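Local coordinates for choline/ethanolamine kinase family protein (PDB 3DXQ), which probably transfers phosphate to the hydroxyl group of ethanolamine or a related small alcohol, as a member of the choline/ethanolamine kinase family, at residues I14-G19 with V83-Y88; A68-E73 with M192-W197. One frame throughout, in Å; residues are numbered along the deposited sequence.

Contact 1: residues I14-G19 with V83-Y88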
ATOM      1  N   ILE A  14     -20.871 -18.296  -6.953  1.00 52.25           N
ATOM      2  CA  ILE A  14     -20.335 -18.806  -5.690  1.00 49.69           C
ATOM      3  C   ILE A  14     -21.352 -19.595  -4.872  1.00 48.33           C
ATOM      4  O   ILE A  14     -22.294 -19.015  -4.370  1.00 47.29           O
ATOM      5  CB  ILE A  14     -19.779 -17.715  -4.798  1.00 48.52           C
ATOM      6  CG1 ILE A  14     -18.872 -16.767  -5.578  1.00 49.98           C
ATOM      7  CG2 ILE A  14     -19.001 -18.360  -3.656  1.00 49.66           C
ATOM      8  CD1 ILE A  14     -19.559 -15.527  -6.070  1.00 48.77           C
ATOM      9  N   PRO A  15     -21.146 -20.920  -4.719  1.00 49.39           N
ATOM     10  CA  PRO A  15     -22.080 -21.752  -3.950  1.00 48.66           C
ATOM     11  C   PRO A  15     -22.284 -21.277  -2.519  1.00 47.89           C
ATOM     12  O   PRO A  15     -23.413 -21.226  -2.058  1.00 51.11           O
ATOM     13  CB  PRO A  15     -21.427 -23.143  -3.972  1.00 48.32           C
ATOM     14  CG  PRO A  15     -20.563 -23.141  -5.167  1.00 49.33           C
ATOM     15  CD  PRO A  15     -20.033 -21.728  -5.257  1.00 50.89           C
HETATM   16  N   MSE A  16     -21.219 -20.907  -1.826  1.00 47.84           N
HETATM   17  CA  MSE A  16     -21.352 -20.440  -0.425  1.00 48.58           C
HETATM   18  C   MSE A  16     -22.078 -19.096  -0.221  1.00 47.71           C
HETATM   19  O   MSE A  16     -22.499 -18.787   0.894  1.00 46.29           O
HETATM   20  CB  MSE A  16     -20.011 -20.416   0.303  1.00 47.64           C
HETATM   21  CG  MSE A  16     -18.804 -20.190  -0.561  1.00 52.75           C
HETATM   22 SE   MSE A  16     -17.311 -19.550   0.474  0.75 51.34          SE
HETATM   23  CE  MSE A  16     -17.863 -19.871   2.247  1.00 53.75           C
ATOM     24  N   LEU A  17     -22.215 -18.299  -1.275  1.00 47.27           N
ATOM     25  CA  LEU A  17     -23.025 -17.093  -1.195  1.00 46.55           C
ATOM     26  C   LEU A  17     -24.381 -17.249  -1.889  1.00 47.53           C
ATOM     27  O   LEU A  17     -25.316 -16.525  -1.567  1.00 46.80           O
ATOM     28  CB  LEU A  17     -22.269 -15.910  -1.783  1.00 46.75           C
ATOM     29  CG  LEU A  17     -21.059 -15.445  -0.980  1.00 45.50           C
ATOM     30  CD1 LEU A  17     -20.349 -14.317  -1.719  1.00 45.33           C
ATOM     31  CD2 LEU A  17     -21.491 -14.992   0.389  1.00 42.18           C
ATOM     32  N   ALA A  18     -24.498 -18.186  -2.832  1.00 49.42           N
ATOM     33  CA  ALA A  18     -25.755 -18.401  -3.580  1.00 50.10           C
ATOM     34  C   ALA A  18     -26.992 -18.346  -2.688  1.00 51.09           C
ATOM     35  O   ALA A  18     -26.985 -18.837  -1.550  1.00 51.79           O
ATOM     36  CB  ALA A  18     -25.713 -19.740  -4.331  1.00 49.46           C
ATOM     37  N   GLY A  19     -28.048 -17.734  -3.207  1.00 52.21           N
ATOM     38  CA  GLY A  19     -29.317 -17.634  -2.490  1.00 52.90           C
ATOM     39  C   GLY A  19     -29.287 -16.785  -1.226  1.00 54.13           C
ATOM     40  O   GLY A  19     -30.068 -17.020  -0.299  1.00 57.45           O
ATOM     41  N   VAL A  83     -12.975 -12.946  -8.973  1.00 44.38           N
ATOM     42  CA  VAL A  83     -13.811 -12.672  -7.797  1.00 45.03           C
ATOM     43  C   VAL A  83     -13.379 -13.458  -6.545  1.00 45.76           C
ATOM     44  O   VAL A  83     -13.117 -14.658  -6.613  1.00 45.82           O
ATOM     45  CB  VAL A  83     -15.289 -12.940  -8.131  1.00 43.84           C
ATOM     46  CG1 VAL A  83     -16.136 -12.976  -6.885  1.00 45.67           C
ATOM     47  CG2 VAL A  83     -15.791 -11.871  -9.093  1.00 44.44           C
HETATM   48  N   MSE A  84     -13.327 -12.778  -5.401  1.00 47.25           N
HETATM   49  CA  MSE A  84     -12.768 -13.385  -4.191  1.00 47.62           C
HETATM   50  C   MSE A  84     -13.714 -13.252  -2.990  1.00 47.36           C
HETATM   51  O   MSE A  84     -14.291 -12.181  -2.752  1.00 46.33           O
HETATM   52  CB  MSE A  84     -11.410 -12.750  -3.895  1.00 46.01           C
HETATM   53  CG  MSE A  84     -10.652 -13.367  -2.760  1.00 45.69           C
HETATM   54 SE   MSE A  84      -9.109 -12.256  -2.282  0.75 43.90          SE
HETATM   55  CE  MSE A  84      -7.916 -12.806  -3.703  1.00 37.19           C
ATOM     56  N   VAL A  85     -13.891 -14.353  -2.258  1.00 46.22           N
ATOM     57  CA  VAL A  85     -14.701 -14.339  -1.045  1.00 45.80           C
ATOM     58  C   VAL A  85     -13.804 -14.459   0.184  1.00 45.99           C
ATOM     59  O   VAL A  85     -13.033 -15.404   0.305  1.00 47.81           O
ATOM     60  CB  VAL A  85     -15.715 -15.472  -1.014  1.00 45.40           C
ATOM     61  CG1 VAL A  85     -16.596 -15.321   0.230  1.00 43.30           C
ATOM     62  CG2 VAL A  85     -16.551 -15.485  -2.302  1.00 42.02           C
ATOM     63  N   THR A  86     -13.899 -13.486   1.081  1.00 45.28           N
ATOM     64  CA  THR A  86     -13.159 -13.510   2.326  1.00 43.93           C
ATOM     65  C   THR A  86     -14.146 -13.490   3.472  1.00 43.27           C
ATOM     66  O   THR A  86     -15.337 -13.308   3.262  1.00 42.09           O
ATOM     67  CB  THR A  86     -12.233 -12.295   2.435  1.00 43.02           C
ATOM     68  OG1 THR A  86     -13.012 -11.097   2.358  1.00 37.81           O
ATOM     69  CG2 THR A  86     -11.238 -12.311   1.314  1.00 40.49           C
ATOM     70  N   ARG A  87     -13.648 -13.672   4.684  1.00 43.90           N
ATOM     71  CA  ARG A  87     -14.509 -13.648   5.836  1.00 45.26           C
ATOM     72  C   ARG A  87     -14.581 -12.215   6.321  1.00 44.77           C
ATOM     73  O   ARG A  87     -13.578 -11.505   6.316  1.00 45.36           O
ATOM     74  CB  ARG A  87     -14.010 -14.604   6.923  1.00 45.85           C
ATOM     75  CG  ARG A  87     -14.879 -14.572   8.166  1.00 47.72           C
ATOM     76  CD  ARG A  87     -14.777 -15.834   9.008  1.00 45.97           C
ATOM     77  NE  ARG A  87     -15.828 -16.776   8.652  1.00 46.08           N
ATOM     78  CZ  ARG A  87     -15.653 -17.884   7.948  1.00 38.08           C
ATOM     79  NH1 ARG A  87     -14.462 -18.253   7.503  1.00 47.98           N
ATOM     80  NH2 ARG A  87     -16.685 -18.635   7.700  1.00 38.50           N
ATOM     81  N   TYR A  88     -15.771 -11.787   6.721  1.00 44.30           N
ATOM     82  CA  TYR A  88     -15.946 -10.453   7.246  1.00 45.22           C
ATOM     83  C   TYR A  88     -15.554 -10.436   8.703  1.00 45.44           C
ATOM     84  O   TYR A  88     -15.976 -11.295   9.474  1.00 44.01           O
ATOM     85  CB  TYR A  88     -17.384  -9.953   7.131  1.00 46.53           C
ATOM     86  CG  TYR A  88     -17.589  -8.580   7.743  1.00 43.87           C
ATOM     87  CD1 TYR A  88     -17.022  -7.445   7.163  1.00 45.48           C
ATOM     88  CD2 TYR A  88     -18.354  -8.413   8.894  1.00 47.02           C
ATOM     89  CE1 TYR A  88     -17.213  -6.170   7.712  1.00 42.62           C
ATOM     90  CE2 TYR A  88     -18.558  -7.139   9.449  1.00 51.47           C
ATOM     91  CZ  TYR A  88     -17.979  -6.027   8.848  1.00 47.76           C
ATOM     92  OH  TYR A  88     -18.165  -4.778   9.389  1.00 48.20           O
TER
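The backbones of 14-19 and 83-88 keep well apart, with no closer CA pair than Ile14 and Val85 at 8.6 Å, so it is left to side chains to span the distance between a compact turn and strand 84-87. The turn is drawn together by the carbonyl of Ile14, whose O accepts both the amide N of Ala18 at 2.8 Å and that of Leu17. This curl presents Ile14, Met16 and Leu17 to the strand together.

Val85 is the common target. Its two methyls divide the work: CG2, anti to its own carbonyl carbon, takes two partners, and CG1, anti to the backbone N, takes a third. Ile14 arrives tip to tip through its branch methyl CG2, which lies 4.0 Å from Val85 CG2. Leu17, with CG placed beside its backbone N (chi1 -69°), extends CD1 to the same Val85 CG2, again tip to tip at 4.0 Å. Met16, present as selenomethionine, brings its SE to 4.3 Å from Val85 CG1 at the more exposed margin. Along the other branch of Ile14, Ile14 CD1 comes to 4.3 Å from Val83 CG1. Around this patch His76 of the adjoining strand 74-77 touches both Ile14 and Val85, while Leu40 of strand 40-45 packs against Leu17.

Between these two segments the contact is wholly apolar. The turn meets part of its own backbone needs internally, so the fit of these methyls and their burial probably contribute more to this contact than directional bonding does.

Contact 2: residues A68-E73 with M192-W197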
ATOM      1  N   ALA A  68      -0.205 -16.350   7.327  1.00 44.83           N
ATOM      2  CA  ALA A  68       0.608 -15.631   8.289  1.00 43.68           C
ATOM      3  C   ALA A  68      -0.214 -14.912   9.375  1.00 45.00           C
ATOM      4  O   ALA A  68       0.364 -14.271  10.267  1.00 45.21           O
ATOM      5  CB  ALA A  68       1.483 -14.655   7.578  1.00 43.84           C
ATOM      6  N   GLY A  69      -1.544 -15.015   9.314  1.00 44.52           N
ATOM      7  CA  GLY A  69      -2.435 -14.406  10.313  1.00 43.97           C
ATOM      8  C   GLY A  69      -2.572 -12.887  10.201  1.00 45.75           C
ATOM      9  O   GLY A  69      -2.919 -12.218  11.170  1.00 47.24           O
ATOM     10  N   VAL A  70      -2.291 -12.341   9.027  1.00 45.22           N
ATOM     11  CA  VAL A  70      -2.292 -10.900   8.829  1.00 44.11           C
ATOM     12  C   VAL A  70      -3.492 -10.468   8.020  1.00 44.65           C
ATOM     13  O   VAL A  70      -4.065  -9.400   8.263  1.00 45.26           O
ATOM     14  CB  VAL A  70      -0.964 -10.449   8.154  1.00 42.50           C
ATOM     15  CG1 VAL A  70      -1.085  -9.085   7.580  1.00 37.76           C
ATOM     16  CG2 VAL A  70       0.151 -10.487   9.148  1.00 41.46           C
ATOM     17  N   SER A  71      -3.855 -11.290   7.044  1.00 45.28           N
ATOM     18  CA  SER A  71      -5.027 -11.063   6.211  1.00 44.95           C
ATOM     19  C   SER A  71      -6.200 -11.956   6.609  1.00 45.03           C
ATOM     20  O   SER A  71      -6.028 -13.073   7.108  1.00 44.46           O
ATOM     21  CB  SER A  71      -4.694 -11.334   4.750  1.00 44.06           C
ATOM     22  OG  SER A  71      -5.882 -11.584   4.000  1.00 46.91           O
ATOM     23  N   PRO A  72      -7.416 -11.477   6.362  1.00 46.03           N
ATOM     24  CA  PRO A  72      -8.541 -12.355   6.630  1.00 45.69           C
ATOM     25  C   PRO A  72      -8.481 -13.595   5.752  1.00 46.29           C
ATOM     26  O   PRO A  72      -7.881 -13.560   4.670  1.00 46.17           O
ATOM     27  CB  PRO A  72      -9.758 -11.511   6.252  1.00 45.23           C
ATOM     28  CG  PRO A  72      -9.268 -10.102   6.199  1.00 49.02           C
ATOM     29  CD  PRO A  72      -7.830 -10.166   5.836  1.00 47.48           C
ATOM     30  N   GLU A  73      -9.059 -14.682   6.254  1.00 45.75           N
ATOM     31  CA  GLU A  73      -9.172 -15.926   5.534  1.00 46.36           C
ATOM     32  C   GLU A  73      -9.703 -15.728   4.117  1.00 46.60           C
ATOM     33  O   GLU A  73     -10.644 -14.969   3.911  1.00 47.88           O
ATOM     34  CB  GLU A  73     -10.154 -16.844   6.255  1.00 47.97           C
ATOM     35  CG  GLU A  73      -9.539 -17.922   7.086  1.00 51.20           C
ATOM     36  CD  GLU A  73     -10.509 -19.067   7.260  1.00 59.49           C
ATOM     37  OE1 GLU A  73     -11.593 -18.834   7.852  1.00 57.53           O
ATOM     38  OE2 GLU A  73     -10.193 -20.186   6.775  1.00 61.50           O
HETATM   39  N   MSE A 192      -4.767  -5.115  13.958  1.00 45.38           N
HETATM   40  CA  MSE A 192      -5.052  -4.683  12.617  1.00 45.10           C
HETATM   41  C   MSE A 192      -4.952  -5.895  11.761  1.00 43.32           C
HETATM   42  O   MSE A 192      -4.080  -6.721  12.000  1.00 38.19           O
HETATM   43  CB  MSE A 192      -3.979  -3.729  12.137  1.00 45.08           C
HETATM   44  CG  MSE A 192      -3.890  -2.494  12.936  1.00 49.36           C
HETATM   45 SE   MSE A 192      -4.824  -1.152  12.053  0.75 49.10          SE
HETATM   46  CE  MSE A 192      -4.894   0.256  13.506  1.00 39.89           C
ATOM     47  N   TRP A 193      -5.869  -6.000  10.799  1.00 42.86           N
ATOM     48  CA  TRP A 193      -5.741  -6.926   9.705  1.00 43.61           C
ATOM     49  C   TRP A 193      -5.444  -6.061   8.483  1.00 43.66           C
ATOM     50  O   TRP A 193      -5.677  -4.851   8.487  1.00 42.12           O
ATOM     51  CB  TRP A 193      -7.021  -7.672   9.480  1.00 47.18           C
ATOM     52  CG  TRP A 193      -7.530  -8.470  10.658  1.00 50.27           C
ATOM     53  CD1 TRP A 193      -8.294  -8.015  11.688  1.00 51.65           C
ATOM     54  CD2 TRP A 193      -7.362  -9.864  10.868  1.00 46.86           C
ATOM     55  NE1 TRP A 193      -8.596  -9.039  12.546  1.00 49.10           N
ATOM     56  CE2 TRP A 193      -8.042 -10.190  12.068  1.00 50.97           C
ATOM     57  CE3 TRP A 193      -6.691 -10.870  10.174  1.00 50.10           C
ATOM     58  CZ2 TRP A 193      -8.079 -11.490  12.585  1.00 49.68           C
ATOM     59  CZ3 TRP A 193      -6.725 -12.174  10.684  1.00 54.65           C
ATOM     60  CH2 TRP A 193      -7.418 -12.469  11.884  1.00 53.62           C
ATOM     61  N   ILE A 194      -4.906  -6.672   7.438  1.00 44.40           N
ATOM     62  CA  ILE A 194      -4.620  -5.951   6.204  1.00 42.51           C
ATOM     63  C   ILE A 194      -5.250  -6.723   5.033  1.00 43.47           C
ATOM     64  O   ILE A 194      -5.220  -7.950   5.018  1.00 42.76           O
ATOM     65  CB  ILE A 194      -3.097  -5.770   5.983  1.00 42.01           C
ATOM     66  CG1 ILE A 194      -2.398  -5.445   7.314  1.00 42.30           C
ATOM     67  CG2 ILE A 194      -2.848  -4.694   4.965  1.00 37.12           C
ATOM     68  CD1 ILE A 194      -0.916  -5.273   7.239  1.00 35.90           C
ATOM     69  N   VAL A 195      -5.815  -5.977   4.077  1.00 43.33           N
ATOM     70  CA  VAL A 195      -6.449  -6.526   2.878  1.00 42.70           C
ATOM     71  C   VAL A 195      -5.849  -5.890   1.627  1.00 43.98           C
ATOM     72  O   VAL A 195      -5.091  -4.940   1.738  1.00 43.75           O
ATOM     73  CB  VAL A 195      -7.979  -6.257   2.899  1.00 41.81           C
ATOM     74  CG1 VAL A 195      -8.558  -6.720   4.211  1.00 39.35           C
ATOM     75  CG2 VAL A 195      -8.287  -4.757   2.667  1.00 30.64           C
ATOM     76  N   ASP A 196      -6.244  -6.389   0.456  1.00 46.55           N
ATOM     77  CA  ASP A 196      -5.828  -5.871  -0.867  1.00 49.50           C
ATOM     78  C   ASP A 196      -4.376  -6.137  -1.177  1.00 50.95           C
ATOM     79  O   ASP A 196      -3.532  -5.249  -1.105  1.00 52.46           O
ATOM     80  CB  ASP A 196      -6.141  -4.382  -1.032  1.00 50.39           C
ATOM     81  CG  ASP A 196      -7.219  -4.113  -2.079  1.00 56.69           C
ATOM     82  OD1 ASP A 196      -8.338  -4.671  -1.966  1.00 61.18           O
ATOM     83  OD2 ASP A 196      -6.947  -3.310  -3.003  1.00 65.54           O
ATOM     84  N   TRP A 197      -4.094  -7.372  -1.555  1.00 50.98           N
ATOM     85  CA  TRP A 197      -2.723  -7.819  -1.751  1.00 49.19           C
ATOM     86  C   TRP A 197      -2.304  -7.833  -3.189  1.00 48.66           C
ATOM     87  O   TRP A 197      -1.348  -8.500  -3.549  1.00 48.73           O
ATOM     88  CB  TRP A 197      -2.566  -9.215  -1.130  1.00 48.49           C
ATOM     89  CG  TRP A 197      -2.869  -9.170   0.321  1.00 48.68           C
ATOM     90  CD1 TRP A 197      -4.093  -9.275   0.896  1.00 49.01           C
ATOM     91  CD2 TRP A 197      -1.940  -8.942   1.389  1.00 48.80           C
ATOM     92  NE1 TRP A 197      -3.991  -9.157   2.258  1.00 51.33           N
ATOM     93  CE2 TRP A 197      -2.678  -8.944   2.588  1.00 49.07           C
ATOM     94  CE3 TRP A 197      -0.558  -8.749   1.451  1.00 47.20           C
ATOM     95  CZ2 TRP A 197      -2.081  -8.767   3.829  1.00 49.67           C
ATOM     96  CZ3 TRP A 197       0.033  -8.566   2.686  1.00 50.05           C
ATOM     97  CH2 TRP A 197      -0.725  -8.578   3.857  1.00 50.19           C
TER
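One backbone bond joins loop 68-73 to 192-197, whose first residues form strand 192-194: Ile194 N donates to Val70 O at 3.0 Å, nearly straight (160°) but from above the carbonyl plane. Alongside it, Ser71 CA directs a CA-H...O contact to Ile194 O.

Trp197 can be followed from CB to its tip. Its CB points toward 68-73, and with CG beside the backbone N (chi1 -60°) the indole lies beside Val70 and Ser71. Its NE1 gives a weak bond to Ile194 O at 3.3 Å and passes 3.4 Å from Ser71 CB. CE2 and CZ2 continue along that same CB, and CZ2 also approaches Val70 CG1. At the far end CH2 lies 3.8 Å from Val70 CG1, which sits at the ring's edge near its plane and also packs on Ile194 CD1. An alanine here would remove the whole indole, and would probably loosen the packing of Val70 and Ser71 and leave Ile194 O without its weak partner.

Ser71 OG turns to Pro72 O, meeting a lone pair in the carbonyl plane at 2.9 Å. Pro72 CD crosses to Val195 CG1, and Trp193 CZ3 packs 3.8 Å from Gly69 O, an oxygen hydrogen-bonded by the side chains of Arg191 and Lys116.

Gly69 ends helix 55-67 in a Schellman motif. The arrangement resembles the protein-kinase-like fold, where the loop after helix C packs on the C-terminal lobe; Asp196 probably corresponds to the DFG aspartate.

Overall arrangement
Contacts 1 and 2 lie on the same side of the chain's centre, their own centres about 17 Å apart. Along the chain their segments alternate: 14-19, 68-73, 83-88, 192-197. Strand 74-77 follows directly from 68-73 and pairs with antiparallel strand 84-87, so contact 2 is tied along the chain, through 74-77, to the five-stranded sheet that carries contact 1. A direct bridge adds to this, Arg87 NH1 forming a salt bridge with Glu73 OE1 at 2.9 Å. Contact 1 sets the chain's early loop against strand 84-87 and is internal to the N-terminal lobe; contact 2 links that lobe to the part carrying 192-194, in a separate three-stranded sheet, as in protein-kinase-like folds.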